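Local coordinates for hypothetical protein PG0816 (Porphyromonas gingivalis, PDB 2APL) that is of unknown function but folds as a single, mainly alpha-helical chain of the DUF1896 family, at residues Y19-P25 against L70-D76; R37-A41 against V65-L70. All coordinates share one frame. Residue numbers count along the deposited sequence, not the author numbering.

Contact 1: residues Y19-P25 against L70-D76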
ATOM      1  N   TYR A  19      -1.841   8.505   2.307  1.00 31.09           N
ATOM      2  CA  TYR A  19      -1.309   7.436   1.493  1.00 31.32           C
ATOM      3  C   TYR A  19      -1.752   6.080   2.048  1.00 29.97           C
ATOM      4  O   TYR A  19      -2.175   5.222   1.287  1.00 30.41           O
ATOM      5  CB  TYR A  19       0.234   7.535   1.462  1.00 31.09           C
ATOM      6  CG  TYR A  19       0.840   6.530   0.492  1.00 35.70           C
ATOM      7  CD1 TYR A  19       0.890   6.827  -0.840  1.00 34.89           C
ATOM      8  CD2 TYR A  19       1.387   5.286   0.934  1.00 36.37           C
ATOM      9  CE1 TYR A  19       1.414   5.950  -1.768  1.00 39.90           C
ATOM     10  CE2 TYR A  19       1.970   4.386  -0.007  1.00 38.54           C
ATOM     11  CZ  TYR A  19       1.937   4.730  -1.366  1.00 38.51           C
ATOM     12  OH  TYR A  19       2.481   3.951  -2.378  1.00 40.93           O
ATOM     13  N   LEU A  20      -1.636   5.891   3.357  1.00 28.92           N
ATOM     14  CA  LEU A  20      -2.118   4.653   3.985  1.00 30.16           C
ATOM     15  C   LEU A  20      -3.648   4.491   3.888  1.00 30.53           C
ATOM     16  O   LEU A  20      -4.143   3.407   3.560  1.00 29.47           O
ATOM     17  CB  LEU A  20      -1.661   4.566   5.444  1.00 30.91           C
ATOM     18  CG  LEU A  20      -0.130   4.514   5.657  1.00 29.14           C
ATOM     19  CD1 LEU A  20       0.161   4.580   7.152  1.00 27.02           C
ATOM     20  CD2 LEU A  20       0.501   3.221   5.111  1.00 29.41           C
ATOM     21  N   ASN A  21      -4.382   5.584   4.110  1.00 29.92           N
ATOM     22  CA  ASN A  21      -5.813   5.556   3.992  1.00 30.28           C
ATOM     23  C   ASN A  21      -6.187   5.036   2.618  1.00 31.53           C
ATOM     24  O   ASN A  21      -7.141   4.220   2.491  1.00 29.98           O
ATOM     25  CB  ASN A  21      -6.465   6.928   4.152  1.00 29.21           C
ATOM     26  CG  ASN A  21      -6.504   7.406   5.570  1.00 32.18           C
ATOM     27  OD1 ASN A  21      -6.215   6.656   6.551  1.00 29.90           O
ATOM     28  ND2 ASN A  21      -6.768   8.733   5.715  1.00 30.82           N
ATOM     29  N   GLU A  22      -5.422   5.434   1.596  1.00 31.43           N
ATOM     30  CA  GLU A  22      -5.826   5.030   0.230  1.00 34.73           C
ATOM     31  C   GLU A  22      -5.354   3.623  -0.164  1.00 32.37           C
ATOM     32  O   GLU A  22      -6.052   2.922  -0.857  1.00 33.13           O
ATOM     33  CB  GLU A  22      -5.294   6.033  -0.813  1.00 34.73           C
ATOM     34  CG  GLU A  22      -5.877   7.455  -0.656  1.00 39.83           C
ATOM     35  CD  GLU A  22      -5.146   8.520  -1.520  1.00 42.34           C
ATOM     36  OE1 GLU A  22      -3.906   8.386  -1.742  1.00 48.46           O
ATOM     37  OE2 GLU A  22      -5.815   9.502  -1.953  1.00 48.77           O
ATOM     38  N   HIS A  23      -4.167   3.239   0.285  1.00 30.92           N
ATOM     39  CA  HIS A  23      -3.419   2.136  -0.329  1.00 30.75           C
ATOM     40  C   HIS A  23      -3.180   0.975   0.651  1.00 29.03           C
ATOM     41  O   HIS A  23      -2.882  -0.147   0.239  1.00 27.29           O
ATOM     42  CB  HIS A  23      -2.043   2.641  -0.821  1.00 31.16           C
ATOM     43  CG  HIS A  23      -2.129   3.644  -1.933  1.00 33.98           C
ATOM     44  ND1 HIS A  23      -2.579   3.320  -3.198  1.00 37.98           N
ATOM     45  CD2 HIS A  23      -1.878   4.979  -1.954  1.00 37.30           C
ATOM     46  CE1 HIS A  23      -2.569   4.404  -3.956  1.00 41.91           C
ATOM     47  NE2 HIS A  23      -2.156   5.423  -3.225  1.00 39.11           N
ATOM     48  N   PHE A  24      -3.225   1.287   1.950  1.00 28.86           N
ATOM     49  CA  PHE A  24      -3.020   0.287   3.011  1.00 29.64           C
ATOM     50  C   PHE A  24      -4.022   0.525   4.135  1.00 30.44           C
ATOM     51  O   PHE A  24      -3.616   0.791   5.290  1.00 30.42           O
ATOM     52  CB  PHE A  24      -1.604   0.389   3.554  1.00 30.84           C
ATOM     53  CG  PHE A  24      -0.547   0.121   2.537  1.00 30.55           C
ATOM     54  CD1 PHE A  24       0.005  -1.165   2.397  1.00 30.06           C
ATOM     55  CD2 PHE A  24      -0.065   1.151   1.735  1.00 29.32           C
ATOM     56  CE1 PHE A  24       0.999  -1.421   1.471  1.00 31.06           C
ATOM     57  CE2 PHE A  24       0.987   0.890   0.803  1.00 29.51           C
ATOM     58  CZ  PHE A  24       1.513  -0.381   0.680  1.00 30.07           C
ATOM     59  N   PRO A  25      -5.344   0.489   3.797  1.00 30.70           N
ATOM     60  CA  PRO A  25      -6.338   0.868   4.805  1.00 31.39           C
ATOM     61  C   PRO A  25      -6.160   0.043   6.071  1.00 31.27           C
ATOM     62  O   PRO A  25      -6.425   0.541   7.148  1.00 31.41           O
ATOM     63  CB  PRO A  25      -7.687   0.609   4.127  1.00 31.19           C
ATOM     64  CG  PRO A  25      -7.370  -0.269   2.899  1.00 30.23           C
ATOM     65  CD  PRO A  25      -5.974   0.143   2.503  1.00 29.89           C
ATOM     66  N   LEU A  70       6.614   0.856   1.004  1.00 30.27           N
ATOM     67  CA  LEU A  70       5.169   0.924   0.898  1.00 30.93           C
ATOM     68  C   LEU A  70       4.703   1.150  -0.548  1.00 31.75           C
ATOM     69  O   LEU A  70       3.575   1.514  -0.773  1.00 30.91           O
ATOM     70  CB  LEU A  70       4.612   2.041   1.781  1.00 31.56           C
ATOM     71  CG  LEU A  70       4.828   1.895   3.298  1.00 31.40           C
ATOM     72  CD1 LEU A  70       4.410   3.230   3.904  1.00 31.23           C
ATOM     73  CD2 LEU A  70       4.000   0.687   3.873  1.00 34.24           C
ATOM     74  N   HIS A  71       5.569   0.908  -1.527  1.00 32.00           N
ATOM     75  CA  HIS A  71       5.167   1.041  -2.935  1.00 32.65           C
ATOM     76  C   HIS A  71       4.300  -0.065  -3.470  1.00 33.79           C
ATOM     77  O   HIS A  71       3.473   0.203  -4.360  1.00 33.50           O
ATOM     78  CB  HIS A  71       6.390   1.250  -3.832  1.00 33.59           C
ATOM     79  CG  HIS A  71       7.135   2.515  -3.534  1.00 35.09           C
ATOM     80  ND1 HIS A  71       7.511   3.404  -4.515  1.00 40.36           N
ATOM     81  CD2 HIS A  71       7.556   3.048  -2.361  1.00 36.68           C
ATOM     82  CE1 HIS A  71       8.121   4.441  -3.957  1.00 42.45           C
ATOM     83  NE2 HIS A  71       8.165   4.246  -2.650  1.00 39.16           N
ATOM     84  N   PHE A  72       4.485  -1.300  -2.968  1.00 32.94           N
ATOM     85  CA  PHE A  72       3.613  -2.391  -3.386  1.00 35.45           C
ATOM     86  C   PHE A  72       2.483  -2.607  -2.372  1.00 34.86           C
ATOM     87  O   PHE A  72       2.717  -2.722  -1.150  1.00 34.15           O
ATOM     88  CB  PHE A  72       4.352  -3.723  -3.699  1.00 34.71           C
ATOM     89  CG  PHE A  72       3.421  -4.809  -4.233  1.00 37.25           C
ATOM     90  CD1 PHE A  72       3.167  -4.909  -5.610  1.00 35.84           C
ATOM     91  CD2 PHE A  72       2.731  -5.623  -3.357  1.00 32.99           C
ATOM     92  CE1 PHE A  72       2.260  -5.858  -6.098  1.00 40.22           C
ATOM     93  CE2 PHE A  72       1.807  -6.558  -3.810  1.00 36.95           C
ATOM     94  CZ  PHE A  72       1.587  -6.708  -5.189  1.00 37.31           C
ATOM     95  N   SER A  73       1.266  -2.626  -2.907  1.00 34.16           N
ATOM     96  CA  SER A  73       0.078  -2.690  -2.085  1.00 34.39           C
ATOM     97  C   SER A  73      -0.714  -3.941  -2.475  1.00 34.17           C
ATOM     98  O   SER A  73      -1.251  -4.034  -3.609  1.00 34.74           O
ATOM     99  CB  SER A  73      -0.765  -1.432  -2.277  1.00 32.95           C
ATOM    100  OG  SER A  73      -2.040  -1.581  -1.660  1.00 36.06           O
ATOM    101  N   ARG A  74      -0.810  -4.874  -1.535  1.00 33.58           N
ATOM    102  CA  ARG A  74      -1.743  -6.038  -1.701  1.00 36.21           C
ATOM    103  C   ARG A  74      -3.185  -5.595  -1.904  1.00 35.65           C
ATOM    104  O   ARG A  74      -3.850  -6.113  -2.777  1.00 36.47           O
ATOM    105  CB  ARG A  74      -1.622  -7.015  -0.538  1.00 35.44           C
ATOM    106  CG  ARG A  74      -0.180  -7.601  -0.458  1.00 36.48           C
ATOM    107  CD  ARG A  74      -0.012  -8.555   0.720  1.00 42.10           C
ATOM    108  NE  ARG A  74      -0.308  -7.844   1.968  1.00 45.87           N
ATOM    109  CZ  ARG A  74      -0.620  -8.429   3.130  1.00 49.77           C
ATOM    110  NH1 ARG A  74      -0.651  -9.778   3.248  1.00 51.15           N
ATOM    111  NH2 ARG A  74      -0.908  -7.665   4.174  1.00 50.18           N
ATOM    112  N   TYR A  75      -3.639  -4.626  -1.097  1.00 35.88           N
ATOM    113  CA  TYR A  75      -4.979  -4.062  -1.246  1.00 35.45           C
ATOM    114  C   TYR A  75      -5.243  -3.564  -2.656  1.00 35.03           C
ATOM    115  O   TYR A  75      -6.220  -4.000  -3.275  1.00 35.80           O
ATOM    116  CB  TYR A  75      -5.246  -2.983  -0.220  1.00 34.54           C
ATOM    117  CG  TYR A  75      -6.514  -2.190  -0.485  1.00 35.80           C
ATOM    118  CD1 TYR A  75      -7.753  -2.656  -0.026  1.00 34.13           C
ATOM    119  CD2 TYR A  75      -6.483  -0.996  -1.237  1.00 33.65           C
ATOM    120  CE1 TYR A  75      -8.951  -1.949  -0.308  1.00 33.36           C
ATOM    121  CE2 TYR A  75      -7.668  -0.261  -1.497  1.00 33.15           C
ATOM    122  CZ  TYR A  75      -8.873  -0.739  -1.013  1.00 36.12           C
ATOM    123  OH  TYR A  75     -10.023  -0.058  -1.256  1.00 37.76           O
ATOM    124  N   ASP A  76      -4.369  -2.692  -3.168  1.00 34.07           N
ATOM    125  CA  ASP A  76      -4.489  -2.177  -4.533  1.00 34.95           C
ATOM    126  C   ASP A  76      -4.486  -3.296  -5.588  1.00 34.81           C
ATOM    127  O   ASP A  76      -5.200  -3.213  -6.594  1.00 34.89           O
ATOM    128  CB  ASP A  76      -3.344  -1.179  -4.853  1.00 34.45           C
ATOM    129  CG  ASP A  76      -3.525   0.210  -4.178  1.00 36.73           C
ATOM    130  OD1 ASP A  76      -4.569   0.465  -3.523  1.00 34.87           O
ATOM    131  OD2 ASP A  76      -2.588   1.060  -4.305  1.00 38.79           O
TER
HETATM  132  O   HOH W   1      -2.299  -3.222   1.168  1.00 24.62           O
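The C-terminal end of helix 3-23 meets the linker 70-73 and the N-cap of helix 74-85, a helix-end-to-linker join in an all-alpha fold, in which an aromatic plug seats in a curved backbone. Phe24, the first residue to leave helical geometry, is the plug. Its CA-CB bond points away from 70-76, yet the ring comes back into the hollow of the linker: Leu70 CD2 lies over one face, 4.3 Å from the ring centroid, and Ser73 CB over the opposite face, also at 4.3 Å, both CH-pi contacts. The rim of the ring abuts the bend itself, with Phe24 CZ 3.2 Å from Phe72 O. Beside it, Leu70 is a bump pointing toward the helix end, its side chain lying against Tyr19, Leu20 and the Phe24 ring, with Phe33 of helix 31-51 also touching it; Tyr19 CE2 packs 4.0 Å from Leu70 CB, and Leu20 CD2 lies 4.1 Å from Leu70 CD1. On the far side of the plug the shapes interlock again, Pro25 CG sitting over the Tyr75 ring, 3.9 Å from its centroid, while helix 94-103 also packs against that tyrosine.

Hydrogen bonds accompany this packing. Tyr19 OH donates to Leu70 O at 3.1 Å. Water 1 links His23 O (3.3 Å) with Tyr75 N (3.0 Å), joining the end of helix 3-23 to the start of helix 74-85. Ser73 caps helix 74-85, its OG accepting from Asp76 N at 3.0 Å while donating to His23 O at 2.5 Å. Asp76 completes a His-carboxylate pair: His23 ND1 donates to Asp76 OD2 across a short 2.5 Å.

Contact 2: residues R37-A41 against V65-L70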
ATOM      1  N   ARG A  37       7.388   6.534  11.409  1.00 33.24           N
ATOM      2  CA  ARG A  37       7.767   6.831  10.045  1.00 33.37           C
ATOM      3  C   ARG A  37       7.769   8.370   9.729  1.00 33.43           C
ATOM      4  O   ARG A  37       8.687   8.875   9.064  1.00 34.10           O
ATOM      5  CB  ARG A  37       6.852   6.063   9.075  1.00 33.24           C
ATOM      6  CG  ARG A  37       7.171   6.254   7.599  1.00 32.59           C
ATOM      7  CD  ARG A  37       8.616   5.811   7.314  1.00 31.94           C
ATOM      8  NE  ARG A  37       8.867   4.383   7.434  1.00 30.60           N
ATOM      9  CZ  ARG A  37       8.697   3.500   6.457  1.00 33.56           C
ATOM     10  NH1 ARG A  37       8.177   3.866   5.280  1.00 30.68           N
ATOM     11  NH2 ARG A  37       9.037   2.235   6.669  1.00 32.20           N
ATOM     12  N   SER A  38       6.799   9.098  10.246  1.00 32.31           N
ATOM     13  CA  SER A  38       6.802  10.553  10.120  1.00 34.92           C
ATOM     14  C   SER A  38       8.058  11.218  10.770  1.00 35.78           C
ATOM     15  O   SER A  38       8.619  12.149  10.194  1.00 36.38           O
ATOM     16  CB  SER A  38       5.499  11.133  10.672  1.00 32.25           C
ATOM     17  OG  SER A  38       4.401  10.577   9.919  1.00 38.97           O
ATOM     18  N   ASP A  39       8.426  10.758  11.976  1.00 36.41           N
ATOM     19  CA  ASP A  39       9.656  11.137  12.665  1.00 37.69           C
ATOM     20  C   ASP A  39      10.907  10.851  11.814  1.00 37.44           C
ATOM     21  O   ASP A  39      11.788  11.718  11.705  1.00 36.00           O
ATOM     22  CB  ASP A  39       9.805  10.362  13.992  1.00 39.30           C
ATOM     23  CG  ASP A  39       8.960  10.937  15.133  1.00 43.31           C
ATOM     24  OD1 ASP A  39       8.260  11.944  14.903  1.00 46.81           O
ATOM     25  OD2 ASP A  39       9.010  10.385  16.289  1.00 49.18           O
ATOM     26  N   GLU A  40      10.984   9.653  11.211  1.00 36.29           N
ATOM     27  CA  GLU A  40      12.080   9.350  10.299  1.00 37.62           C
ATOM     28  C   GLU A  40      12.191  10.293   9.104  1.00 34.85           C
ATOM     29  O   GLU A  40      13.331  10.631   8.690  1.00 32.00           O
ATOM     30  CB  GLU A  40      12.015   7.913   9.723  1.00 37.58           C
ATOM     31  CG  GLU A  40      12.061   6.826  10.707  1.00 43.73           C
ATOM     32  CD  GLU A  40      11.849   5.459  10.063  1.00 46.04           C
ATOM     33  OE1 GLU A  40      12.281   5.203   8.869  1.00 52.57           O
ATOM     34  OE2 GLU A  40      11.265   4.625  10.794  1.00 57.52           O
ATOM     35  N   ALA A  41      11.050  10.590   8.458  1.00 32.71           N
ATOM     36  CA  ALA A  41      11.042  11.511   7.327  1.00 33.09           C
ATOM     37  C   ALA A  41      11.527  12.921   7.740  1.00 34.14           C
ATOM     38  O   ALA A  41      12.341  13.550   7.053  1.00 34.33           O
ATOM     39  CB  ALA A  41       9.619  11.612   6.705  1.00 32.64           C
ATOM     40  N   VAL A  65      11.767   8.544   1.877  1.00 31.79           N
ATOM     41  CA  VAL A  65      11.863   7.908   3.205  1.00 31.05           C
ATOM     42  C   VAL A  65      10.468   7.538   3.766  1.00 31.81           C
ATOM     43  O   VAL A  65      10.207   6.397   4.238  1.00 29.89           O
ATOM     44  CB  VAL A  65      12.659   8.826   4.211  1.00 30.12           C
ATOM     45  CG1 VAL A  65      12.658   8.253   5.628  1.00 29.88           C
ATOM     46  CG2 VAL A  65      14.191   8.877   3.739  1.00 29.30           C
ATOM     47  N   LEU A  66       9.587   8.514   3.685  1.00 30.77           N
ATOM     48  CA  LEU A  66       8.209   8.320   4.144  1.00 32.09           C
ATOM     49  C   LEU A  66       7.544   7.065   3.534  1.00 31.85           C
ATOM     50  O   LEU A  66       6.909   6.277   4.235  1.00 33.27           O
ATOM     51  CB  LEU A  66       7.420   9.580   3.794  1.00 30.98           C
ATOM     52  CG  LEU A  66       6.124   9.832   4.549  1.00 31.94           C
ATOM     53  CD1 LEU A  66       6.499  10.169   6.023  1.00 27.22           C
ATOM     54  CD2 LEU A  66       5.331  10.976   3.860  1.00 30.82           C
ATOM     55  N   TYR A  67       7.725   6.891   2.226  1.00 32.57           N
ATOM     56  CA  TYR A  67       7.042   5.877   1.419  1.00 33.23           C
ATOM     57  C   TYR A  67       7.801   4.586   1.200  1.00 33.19           C
ATOM     58  O   TYR A  67       7.264   3.627   0.609  1.00 33.82           O
ATOM     59  CB  TYR A  67       6.669   6.477   0.058  1.00 34.87           C
ATOM     60  CG  TYR A  67       5.660   7.631   0.112  1.00 36.90           C
ATOM     61  CD1 TYR A  67       4.522   7.570   0.926  1.00 38.76           C
ATOM     62  CD2 TYR A  67       5.853   8.782  -0.656  1.00 37.94           C
ATOM     63  CE1 TYR A  67       3.595   8.646   0.980  1.00 37.61           C
ATOM     64  CE2 TYR A  67       4.938   9.859  -0.605  1.00 38.57           C
ATOM     65  CZ  TYR A  67       3.798   9.754   0.183  1.00 39.26           C
ATOM     66  OH  TYR A  67       2.898  10.801   0.195  1.00 40.40           O
ATOM     67  N   GLN A  68       9.042   4.562   1.679  1.00 31.79           N
ATOM     68  CA  GLN A  68       9.927   3.422   1.552  1.00 33.32           C
ATOM     69  C   GLN A  68       9.256   2.088   1.973  1.00 31.67           C
ATOM     70  O   GLN A  68       8.734   1.992   3.078  1.00 30.77           O
ATOM     71  CB  GLN A  68      11.153   3.701   2.436  1.00 33.87           C
ATOM     72  CG  GLN A  68      11.730   2.492   3.060  1.00 41.62           C
ATOM     73  CD  GLN A  68      12.506   1.804   2.064  1.00 48.36           C
ATOM     74  OE1 GLN A  68      13.167   2.476   1.258  1.00 53.62           O
ATOM     75  NE2 GLN A  68      12.433   0.451   2.035  1.00 53.71           N
ATOM     76  N   GLY A  69       9.320   1.081   1.093  1.00 31.59           N
ATOM     77  CA  GLY A  69       8.752  -0.274   1.354  1.00 30.76           C
ATOM     78  C   GLY A  69       7.234  -0.277   1.322  1.00 30.50           C
ATOM     79  O   GLY A  69       6.614  -1.289   1.585  1.00 30.84           O
ATOM     80  N   LEU A  70       6.614   0.856   1.004  1.00 30.27           N
ATOM     81  CA  LEU A  70       5.169   0.924   0.898  1.00 30.93           C
ATOM     82  C   LEU A  70       4.703   1.150  -0.548  1.00 31.75           C
ATOM     83  O   LEU A  70       3.575   1.514  -0.773  1.00 30.91           O
ATOM     84  CB  LEU A  70       4.612   2.041   1.781  1.00 31.56           C
ATOM     85  CG  LEU A  70       4.828   1.895   3.298  1.00 31.40           C
ATOM     86  CD1 LEU A  70       4.410   3.230   3.904  1.00 31.23           C
ATOM     87  CD2 LEU A  70       4.000   0.687   3.873  1.00 34.24           C
TER
HETATM   88  O   HOH W   2       8.157  -0.006   5.014  1.00 38.86           O
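Arg37 NH1 donates to two backbone carbonyls, Leu66 O and Gln68 O, each at 2.9 Å, so that one side-chain nitrogen of helix 31-51 holds the C-terminal end of helix 55-67 where it runs into a type II beta turn, Tyr67 to Leu70. Both oxygens lie near the guanidinium plane, at its edge. Water 2 reinforces the grip by accepting from Arg37 NH2 at 2.9 Å and donating to Gln68 O at 2.8 Å. Within its own helix Arg37 also has a long salt bridge to Glu40, NE to OE1 3.8 Å, through charge alone. The turn closes with Leu70 N bonded to Tyr67 O at 2.9 Å, and Gly69 supplies the positive phi of its third position. Away from this polar end the two helices pack through small and branched side chains. Val65 CG1 lies against the backbone of helix 31-51, 3.9 Å from Glu40 O. The closest of the apolar contacts is Ala41 CB to Leu66 CD1, at 3.5 Å.

In the fold
Contact 2 is nested along the chain inside the loop that contact 1 closes: 19-25 ends helix 3-23, 37-41 lies on the following helix 31-51, 65-70 ends helix 55-67, and 70-76 leads into helix 74-85. Their centres are about 14 Å apart, with contact 1 only about 2 Å from the centre of the chain and contact 2 about 13 Å from it. They share Leu70 and touch where Tyr19 CG lies 3.5 Å from Tyr67 CE1. Together they tie the first three helices to one another and, through the linker, to helix 74-85, thus joining the N-terminal helices to the later part of this DUF1896 protein.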